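Long-range contact in computational Design of Enzyme (Synthetic construct, PDB 3TP4), which is a computationally designed enzyme on a TIM-barrel scaffold, probably meant to carry an activated serine in a catalytic triad: residues V393-V407 with L419-W433. Numbering follows the deposited sequence.
Sequences VRVRVGGTDVQSVTV and LDLAYDGALWWTAPW
Trp429 lies with one indole face against Val405, whose CG2 sits 3.6 Å from the centroid of the five-membered ring. Tyr423 CB covers the opposite face. Val402 runs alongside the indole, pointing the other way, and its CG1 is 3.5 Å from Trp429 CZ2. The ring is turned so that Trp429 NE1 donates to a water, 2.9 Å away, which in turn donates to Val397 O. An alanine in place of Trp429 would probably leave Val405 and Val402 without the ring they pack on and the water bound to Val397 O without its NE1 donor. Next to it, Leu421 points its methyl groups into a valine cluster. Leu421 CD1 presses on Val395 CG2 at 3.5 Å, a tight carbon contact, and also meets CG2 of Val407.

On the face that carries Arg394 and Thr430, the Arg394 chain runs extended over the Trp428 ring, and Arg394 CD stands 3.9 Å from the centroid of the six-membered ring, a CH-pi contact. The Arg394 guanidinium is steeply inclined to the indole (76°), and its NH1 hydrogen-bonds Ser379 OG. Arg396 bends at chi2 (52°), which brings Arg396 NH1 to Leu427 O at 3.1 Å, in the carbonyl plane on a lone pair. Leu427 CD1 lies over one face of that guanidinium, and Arg396 NH2 forms a salt bridge with Asp206.

Two antiparallel ladders, Val393-Val395 with Trp429-Ala431 and Thr406-Val407 with Leu419-Asp420, frame these side chains in the Ig-like domain. Strand 374-379 flanks 391-398, strand 446-453 flanks 402-411, and Leu427 packs on helix 190-207 of the barrel domain.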
ATOM      1  N   VAL A 393     -22.521  -4.715  16.301  1.00 25.32           N
ATOM      2  CA  VAL A 393     -22.389  -5.015  14.883  1.00 25.11           C
ATOM      3  C   VAL A 393     -22.289  -3.694  14.129  1.00 28.48           C
ATOM      4  O   VAL A 393     -23.108  -2.786  14.332  1.00 25.35           O
ATOM      5  CB  VAL A 393     -23.596  -5.796  14.335  1.00 26.67           C
ATOM      6  CG1 VAL A 393     -23.442  -6.005  12.842  1.00 22.42           C
ATOM      7  CG2 VAL A 393     -23.757  -7.147  15.046  1.00 27.33           C
ATOM      8  N   ARG A 394     -21.276  -3.575  13.281  1.00 23.45           N
ATOM      9  CA  ARG A 394     -21.107  -2.370  12.474  1.00 22.29           C
ATOM     10  C   ARG A 394     -21.065  -2.772  11.016  1.00 26.25           C
ATOM     11  O   ARG A 394     -20.251  -3.599  10.621  1.00 23.92           O
ATOM     12  CB  ARG A 394     -19.795  -1.658  12.824  1.00 21.94           C
ATOM     13  CG  ARG A 394     -19.749  -1.087  14.240  1.00 22.10           C
ATOM     14  CD  ARG A 394     -18.339  -0.554  14.576  1.00 27.05           C
ATOM     15  NE  ARG A 394     -18.289  -0.000  15.927  1.00 26.77           N
ATOM     16  CZ  ARG A 394     -18.067  -0.722  17.025  1.00 30.24           C
ATOM     17  NH1 ARG A 394     -17.853  -2.030  16.937  1.00 22.58           N
ATOM     18  NH2 ARG A 394     -18.056  -0.133  18.212  1.00 28.95           N
ATOM     19  N   VAL A 395     -21.942  -2.178  10.218  1.00 22.75           N
ATOM     20  CA  VAL A 395     -21.931  -2.395   8.785  1.00 22.40           C
ATOM     21  C   VAL A 395     -21.670  -1.081   8.049  1.00 24.06           C
ATOM     22  O   VAL A 395     -22.298  -0.049   8.334  1.00 27.35           O
ATOM     23  CB  VAL A 395     -23.273  -2.978   8.294  1.00 25.29           C
ATOM     24  CG1 VAL A 395     -23.250  -3.133   6.769  1.00 22.09           C
ATOM     25  CG2 VAL A 395     -23.563  -4.334   8.983  1.00 22.09           C
ATOM     26  N   ARG A 396     -20.736  -1.134   7.109  1.00 23.05           N
ATOM     27  CA  ARG A 396     -20.448  -0.019   6.212  1.00 17.93           C
ATOM     28  C   ARG A 396     -21.105  -0.292   4.849  1.00 23.07           C
ATOM     29  O   ARG A 396     -20.855  -1.319   4.216  1.00 25.66           O
ATOM     30  CB  ARG A 396     -18.932   0.151   6.060  1.00 26.14           C
ATOM     31  CG  ARG A 396     -18.469   1.186   5.030  1.00 32.19           C
ATOM     32  CD  ARG A 396     -19.116   2.531   5.237  1.00 28.60           C
ATOM     33  NE  ARG A 396     -18.678   3.512   4.243  1.00 28.08           N
ATOM     34  CZ  ARG A 396     -19.107   4.770   4.194  1.00 32.95           C
ATOM     35  NH1 ARG A 396     -20.000   5.217   5.079  1.00 32.74           N
ATOM     36  NH2 ARG A 396     -18.650   5.587   3.258  1.00 31.01           N
ATOM     37  N   VAL A 397     -21.963   0.619   4.413  1.00 26.38           N
ATOM     38  CA  VAL A 397     -22.467   0.564   3.048  1.00 30.08           C
ATOM     39  C   VAL A 397     -22.001   1.829   2.352  1.00 30.89           C
ATOM     40  O   VAL A 397     -22.389   2.933   2.742  1.00 30.03           O
ATOM     41  CB  VAL A 397     -24.001   0.513   3.002  1.00 29.47           C
ATOM     42  CG1 VAL A 397     -24.467   0.201   1.585  1.00 30.46           C
ATOM     43  CG2 VAL A 397     -24.527  -0.519   3.986  1.00 25.48           C
ATOM     44  N   GLY A 398     -21.174   1.674   1.326  1.00 28.71           N
ATOM     45  CA  GLY A 398     -20.634   2.821   0.616  1.00 29.78           C
ATOM     46  C   GLY A 398     -21.055   2.909  -0.844  1.00 34.14           C
ATOM     47  O   GLY A 398     -21.437   1.916  -1.475  1.00 28.52           O
ATOM     48  N   GLY A 399     -20.975   4.112  -1.390  1.00 32.08           N
ATOM     49  CA  GLY A 399     -21.169   4.309  -2.811  1.00 34.44           C
ATOM     50  C   GLY A 399     -22.614   4.317  -3.270  1.00 31.24           C
ATOM     51  O   GLY A 399     -22.872   4.309  -4.463  1.00 33.49           O
ATOM     52  N   THR A 400     -23.567   4.332  -2.343  1.00 27.42           N
ATOM     53  CA  THR A 400     -24.976   4.465  -2.737  1.00 24.91           C
ATOM     54  C   THR A 400     -25.759   5.022  -1.562  1.00 32.71           C
ATOM     55  O   THR A 400     -25.268   4.989  -0.437  1.00 31.13           O
ATOM     56  CB  THR A 400     -25.579   3.091  -3.172  1.00 28.44           C
ATOM     57  OG1 THR A 400     -26.966   3.241  -3.502  1.00 28.22           O
ATOM     58  CG2 THR A 400     -25.442   2.060  -2.044  1.00 28.65           C
ATOM     59  N   ASP A 401     -26.960   5.540  -1.816  1.00 27.22           N
ATOM     60  CA  ASP A 401     -27.870   5.947  -0.743  1.00 30.72           C
ATOM     61  C   ASP A 401     -28.508   4.712  -0.116  1.00 31.46           C
ATOM     62  O   ASP A 401     -28.874   3.774  -0.824  1.00 32.72           O
ATOM     63  CB  ASP A 401     -28.989   6.852  -1.270  1.00 33.30           C
ATOM     64  CG  ASP A 401     -28.511   8.256  -1.589  1.00 51.13           C
ATOM     65  OD1 ASP A 401     -27.379   8.615  -1.199  1.00 49.25           O
ATOM     66  OD2 ASP A 401     -29.283   9.003  -2.228  1.00 63.06           O
ATOM     67  N   VAL A 402     -28.676   4.726   1.202  1.00 28.96           N
ATOM     68  CA  VAL A 402     -29.135   3.536   1.914  1.00 27.14           C
ATOM     69  C   VAL A 402     -30.385   3.832   2.707  1.00 30.67           C
ATOM     70  O   VAL A 402     -30.410   4.793   3.471  1.00 33.80           O
ATOM     71  CB  VAL A 402     -28.057   3.042   2.909  1.00 29.26           C
ATOM     72  CG1 VAL A 402     -28.499   1.745   3.565  1.00 25.46           C
ATOM     73  CG2 VAL A 402     -26.718   2.878   2.203  1.00 29.97           C
ATOM     74  N   GLN A 403     -31.416   2.996   2.571  1.00 27.19           N
ATOM     75  CA  GLN A 403     -32.643   3.220   3.335  1.00 32.09           C
ATOM     76  C   GLN A 403     -32.683   2.399   4.609  1.00 31.25           C
ATOM     77  O   GLN A 403     -33.221   2.846   5.610  1.00 31.17           O
ATOM     78  CB  GLN A 403     -33.910   2.932   2.515  1.00 35.40           C
ATOM     79  CG  GLN A 403     -34.006   3.706   1.212  1.00 50.11           C
ATOM     80  CD  GLN A 403     -34.345   2.802   0.038  1.00 57.47           C
ATOM     81  OE1 GLN A 403     -35.479   2.332  -0.084  1.00 55.34           O
ATOM     82  NE2 GLN A 403     -33.354   2.535  -0.820  1.00 42.26           N
ATOM     83  N   SER A 404     -32.128   1.195   4.573  1.00 24.53           N
ATOM     84  CA  SER A 404     -32.179   0.339   5.745  1.00 24.78           C
ATOM     85  C   SER A 404     -31.170  -0.780   5.624  1.00 31.45           C
ATOM     86  O   SER A 404     -30.703  -1.094   4.530  1.00 29.43           O
ATOM     87  CB  SER A 404     -33.587  -0.246   5.927  1.00 33.81           C
ATOM     88  OG  SER A 404     -33.881  -1.171   4.895  1.00 31.46           O
ATOM     89  N   VAL A 405     -30.822  -1.361   6.763  1.00 28.85           N
ATOM     90  CA  VAL A 405     -29.893  -2.475   6.812  1.00 25.47           C
ATOM     91  C   VAL A 405     -30.398  -3.392   7.914  1.00 29.53           C
ATOM     92  O   VAL A 405     -30.670  -2.949   9.034  1.00 30.29           O
ATOM     93  CB  VAL A 405     -28.449  -2.032   7.160  1.00 28.69           C
ATOM     94  CG1 VAL A 405     -27.509  -3.228   7.157  1.00 30.20           C
ATOM     95  CG2 VAL A 405     -27.937  -0.956   6.182  1.00 29.27           C
ATOM     96  N   THR A 406     -30.542  -4.664   7.585  1.00 23.81           N
ATOM     97  CA  THR A 406     -30.924  -5.666   8.569  1.00 25.26           C
ATOM     98  C   THR A 406     -29.824  -6.701   8.618  1.00 27.11           C
ATOM     99  O   THR A 406     -29.077  -6.891   7.651  1.00 30.06           O
ATOM    100  CB  THR A 406     -32.258  -6.348   8.205  1.00 33.14           C
ATOM    101  OG1 THR A 406     -32.143  -6.939   6.909  1.00 37.75           O
ATOM    102  CG2 THR A 406     -33.411  -5.325   8.191  1.00 29.70           C
ATOM    103  N   VAL A 407     -29.683  -7.346   9.762  1.00 26.26           N
ATOM    104  CA  VAL A 407     -28.660  -8.360   9.915  1.00 24.29           C
ATOM    105  C   VAL A 407     -29.359  -9.621  10.381  1.00 31.68           C
ATOM    106  O   VAL A 407     -30.247  -9.576  11.239  1.00 31.44           O
ATOM    107  CB  VAL A 407     -27.567  -7.926  10.917  1.00 21.03           C
ATOM    108  CG1 VAL A 407     -26.738  -9.123  11.383  1.00 24.15           C
ATOM    109  CG2 VAL A 407     -26.653  -6.875  10.283  1.00 27.63           C
ATOM    110  N   LEU A 419     -31.601  -8.495  13.339  1.00 33.58           N
ATOM    111  CA  LEU A 419     -31.343  -7.148  13.854  1.00 35.10           C
ATOM    112  C   LEU A 419     -31.672  -6.080  12.825  1.00 34.78           C
ATOM    113  O   LEU A 419     -31.317  -6.206  11.660  1.00 35.25           O
ATOM    114  CB  LEU A 419     -29.875  -7.005  14.256  1.00 30.58           C
ATOM    115  CG  LEU A 419     -29.347  -8.104  15.180  1.00 30.99           C
ATOM    116  CD1 LEU A 419     -27.846  -7.980  15.371  1.00 27.07           C
ATOM    117  CD2 LEU A 419     -30.088  -8.058  16.511  1.00 30.53           C
ATOM    118  N   ASP A 420     -32.353  -5.032  13.263  1.00 27.44           N
ATOM    119  CA  ASP A 420     -32.597  -3.870  12.425  1.00 30.76           C
ATOM    120  C   ASP A 420     -31.569  -2.788  12.805  1.00 30.21           C
ATOM    121  O   ASP A 420     -31.604  -2.269  13.912  1.00 26.02           O
ATOM    122  CB  ASP A 420     -34.029  -3.383  12.643  1.00 36.80           C
ATOM    123  CG  ASP A 420     -34.485  -2.392  11.588  1.00 46.75           C
ATOM    124  OD1 ASP A 420     -33.874  -2.349  10.496  1.00 48.98           O
ATOM    125  OD2 ASP A 420     -35.468  -1.660  11.854  1.00 51.40           O
ATOM    126  N   LEU A 421     -30.640  -2.471  11.907  1.00 24.63           N
ATOM    127  CA  LEU A 421     -29.548  -1.570  12.256  1.00 27.63           C
ATOM    128  C   LEU A 421     -29.933  -0.111  12.074  1.00 31.23           C
ATOM    129  O   LEU A 421     -30.854   0.228  11.319  1.00 26.92           O
ATOM    130  CB  LEU A 421     -28.259  -1.872  11.471  1.00 23.55           C
ATOM    131  CG  LEU A 421     -27.814  -3.306  11.194  1.00 35.48           C
ATOM    132  CD1 LEU A 421     -26.317  -3.346  10.847  1.00 28.39           C
ATOM    133  CD2 LEU A 421     -28.139  -4.264  12.330  1.00 32.67           C
ATOM    134  N   ALA A 422     -29.211   0.750  12.773  1.00 27.23           N
ATOM    135  CA  ALA A 422     -29.506   2.177  12.768  1.00 29.92           C
ATOM    136  C   ALA A 422     -28.262   2.957  12.376  1.00 24.15           C
ATOM    137  O   ALA A 422     -27.154   2.683  12.864  1.00 22.81           O
ATOM    138  CB  ALA A 422     -30.013   2.618  14.139  1.00 28.69           C
ATOM    139  N   TYR A 423     -28.428   3.923  11.481  1.00 18.98           N
ATOM    140  CA  TYR A 423     -27.282   4.688  11.011  1.00 22.76           C
ATOM    141  C   TYR A 423     -26.749   5.605  12.117  1.00 24.53           C
ATOM    142  O   TYR A 423     -27.518   6.322  12.763  1.00 23.86           O
ATOM    143  CB  TYR A 423     -27.651   5.508   9.768  1.00 27.64           C
ATOM    144  CG  TYR A 423     -26.467   6.251   9.198  1.00 24.77           C
ATOM    145  CD1 TYR A 423     -25.365   5.559   8.712  1.00 29.48           C
ATOM    146  CD2 TYR A 423     -26.444   7.643   9.153  1.00 27.68           C
ATOM    147  CE1 TYR A 423     -24.272   6.229   8.204  1.00 31.65           C
ATOM    148  CE2 TYR A 423     -25.348   8.323   8.637  1.00 30.00           C
ATOM    149  CZ  TYR A 423     -24.263   7.608   8.169  1.00 32.43           C
ATOM    150  OH  TYR A 423     -23.160   8.261   7.658  1.00 33.95           O
ATOM    151  N   ASP A 424     -25.436   5.572  12.327  1.00 23.26           N
ATOM    152  CA  ASP A 424     -24.812   6.289  13.438  1.00 25.22           C
ATOM    153  C   ASP A 424     -24.521   7.767  13.146  1.00 29.66           C
ATOM    154  O   ASP A 424     -24.036   8.484  14.016  1.00 28.19           O
ATOM    155  CB  ASP A 424     -23.530   5.581  13.927  1.00 18.94           C
ATOM    156  CG  ASP A 424     -22.391   5.645  12.921  1.00 23.79           C
ATOM    157  OD1 ASP A 424     -22.449   6.441  11.962  1.00 27.44           O
ATOM    158  OD2 ASP A 424     -21.408   4.900  13.099  1.00 25.71           O
ATOM    159  N   GLY A 425     -24.817   8.225  11.934  1.00 26.46           N
ATOM    160  CA  GLY A 425     -24.632   9.629  11.610  1.00 25.59           C
ATOM    161  C   GLY A 425     -23.264   9.962  11.039  1.00 28.26           C
ATOM    162  O   GLY A 425     -22.996  11.120  10.683  1.00 32.49           O
ATOM    163  N   ALA A 426     -22.385   8.969  10.946  1.00 28.11           N
ATOM    164  CA  ALA A 426     -21.024   9.252  10.500  1.00 31.03           C
ATOM    165  C   ALA A 426     -20.430   8.254   9.509  1.00 32.91           C
ATOM    166  O   ALA A 426     -19.762   8.652   8.552  1.00 36.74           O
ATOM    167  CB  ALA A 426     -20.091   9.413  11.713  1.00 38.63           C
ATOM    168  N   LEU A 427     -20.643   6.962   9.742  1.00 32.65           N
ATOM    169  CA  LEU A 427     -19.921   5.942   8.983  1.00 23.41           C
ATOM    170  C   LEU A 427     -20.645   4.587   8.903  1.00 24.73           C
ATOM    171  O   LEU A 427     -20.698   3.961   7.837  1.00 30.79           O
ATOM    172  CB  LEU A 427     -18.527   5.756   9.602  1.00 28.57           C
ATOM    173  CG  LEU A 427     -17.496   5.000   8.768  1.00 31.05           C
ATOM    174  CD1 LEU A 427     -17.297   5.652   7.405  1.00 31.25           C
ATOM    175  CD2 LEU A 427     -16.166   4.917   9.513  1.00 33.91           C
ATOM    176  N   TRP A 428     -21.209   4.139  10.021  1.00 23.70           N
ATOM    177  CA  TRP A 428     -21.766   2.783  10.107  1.00 26.30           C
ATOM    178  C   TRP A 428     -23.244   2.717  10.495  1.00 24.09           C
ATOM    179  O   TRP A 428     -23.754   3.569  11.225  1.00 23.76           O
ATOM    180  CB  TRP A 428     -21.006   1.947  11.137  1.00 23.53           C
ATOM    181  CG  TRP A 428     -19.532   1.742  10.883  1.00 19.26           C
ATOM    182  CD1 TRP A 428     -18.959   1.095   9.824  1.00 20.24           C
ATOM    183  CD2 TRP A 428     -18.455   2.137  11.744  1.00 17.77           C
ATOM    184  NE1 TRP A 428     -17.583   1.086   9.965  1.00 24.77           N
ATOM    185  CE2 TRP A 428     -17.254   1.724  11.132  1.00 28.57           C
ATOM    186  CE3 TRP A 428     -18.393   2.829  12.960  1.00 20.18           C
ATOM    187  CZ2 TRP A 428     -16.002   1.969  11.702  1.00 27.42           C
ATOM    188  CZ3 TRP A 428     -17.147   3.068  13.526  1.00 28.43           C
ATOM    189  CH2 TRP A 428     -15.972   2.643  12.894  1.00 27.45           C
ATOM    190  N   TRP A 429     -23.895   1.659  10.018  1.00 25.82           N
ATOM    191  CA  TRP A 429     -25.182   1.206  10.508  1.00 22.40           C
ATOM    192  C   TRP A 429     -24.857   0.201  11.596  1.00 19.36           C
ATOM    193  O   TRP A 429     -24.007  -0.664  11.389  1.00 26.03           O
ATOM    194  CB  TRP A 429     -25.959   0.516   9.379  1.00 25.07           C
ATOM    195  CG  TRP A 429     -26.439   1.477   8.328  1.00 25.85           C
ATOM    196  CD1 TRP A 429     -25.690   2.067   7.352  1.00 23.24           C
ATOM    197  CD2 TRP A 429     -27.780   1.950   8.151  1.00 22.67           C
ATOM    198  NE1 TRP A 429     -26.486   2.892   6.582  1.00 27.22           N
ATOM    199  CE2 TRP A 429     -27.771   2.832   7.050  1.00 24.69           C
ATOM    200  CE3 TRP A 429     -28.987   1.721   8.824  1.00 20.41           C
ATOM    201  CZ2 TRP A 429     -28.915   3.482   6.606  1.00 23.39           C
ATOM    202  CZ3 TRP A 429     -30.123   2.371   8.384  1.00 22.82           C
ATOM    203  CH2 TRP A 429     -30.079   3.243   7.286  1.00 24.86           C
ATOM    204  N   THR A 430     -25.487   0.328  12.764  1.00 25.65           N
ATOM    205  CA  THR A 430     -25.098  -0.490  13.912  1.00 24.06           C
ATOM    206  C   THR A 430     -26.286  -1.035  14.685  1.00 23.80           C
ATOM    207  O   THR A 430     -27.392  -0.527  14.572  1.00 24.66           O
ATOM    208  CB  THR A 430     -24.172   0.282  14.909  1.00 23.69           C
ATOM    209  OG1 THR A 430     -24.940   1.238  15.661  1.00 24.26           O
ATOM    210  CG2 THR A 430     -23.085   0.990  14.167  1.00 24.07           C
ATOM    211  N   ALA A 431     -26.030  -2.084  15.467  1.00 23.16           N
ATOM    212  CA  ALA A 431     -26.998  -2.644  16.407  1.00 24.29           C
ATOM    213  C   ALA A 431     -26.232  -3.474  17.421  1.00 24.50           C
ATOM    214  O   ALA A 431     -25.154  -3.994  17.116  1.00 25.91           O
ATOM    215  CB  ALA A 431     -28.016  -3.525  15.680  1.00 26.77           C
ATOM    216  N   PRO A 432     -26.773  -3.597  18.637  1.00 24.75           N
ATOM    217  CA  PRO A 432     -26.131  -4.469  19.624  1.00 26.28           C
ATOM    218  C   PRO A 432     -26.416  -5.933  19.267  1.00 28.08           C
ATOM    219  O   PRO A 432     -27.460  -6.212  18.691  1.00 30.17           O
ATOM    220  CB  PRO A 432     -26.845  -4.094  20.927  1.00 26.38           C
ATOM    221  CG  PRO A 432     -28.219  -3.639  20.481  1.00 27.36           C
ATOM    222  CD  PRO A 432     -27.996  -2.949  19.157  1.00 25.76           C
ATOM    223  N   TRP A 433     -25.498  -6.845  19.580  1.00 28.65           N
ATOM    224  CA  TRP A 433     -25.739  -8.271  19.360  1.00 32.73           C
ATOM    225  C   TRP A 433     -25.285  -9.087  20.574  1.00 36.39           C
ATOM    226  O   TRP A 433     -24.132  -9.015  20.976  1.00 35.94           O
ATOM    227  CB  TRP A 433     -25.028  -8.761  18.091  1.00 29.12           C
ATOM    228  CG  TRP A 433     -25.134 -10.252  17.859  1.00 33.06           C
ATOM    229  CD1 TRP A 433     -26.235 -11.049  18.049  1.00 35.62           C
ATOM    230  CD2 TRP A 433     -24.087 -11.120  17.405  1.00 33.56           C
ATOM    231  NE1 TRP A 433     -25.934 -12.357  17.733  1.00 30.16           N
ATOM    232  CE2 TRP A 433     -24.622 -12.425  17.338  1.00 36.40           C
ATOM    233  CE3 TRP A 433     -22.749 -10.919  17.050  1.00 36.13           C
ATOM    234  CZ2 TRP A 433     -23.863 -13.523  16.931  1.00 37.38           C
ATOM    235  CZ3 TRP A 433     -21.996 -12.009  16.647  1.00 40.27           C
ATOM    236  CH2 TRP A 433     -22.557 -13.295  16.589  1.00 39.52           C
TER
HETATM  237  O   HOH W   1     -22.539   2.878   6.104  1.00 22.97           O
HETATM  238  O   HOH W   2     -24.587   4.250   4.783  1.00 40.39           O
HETATM  239  O   HOH W   3     -32.413  -0.328   9.111  1.00 23.89           O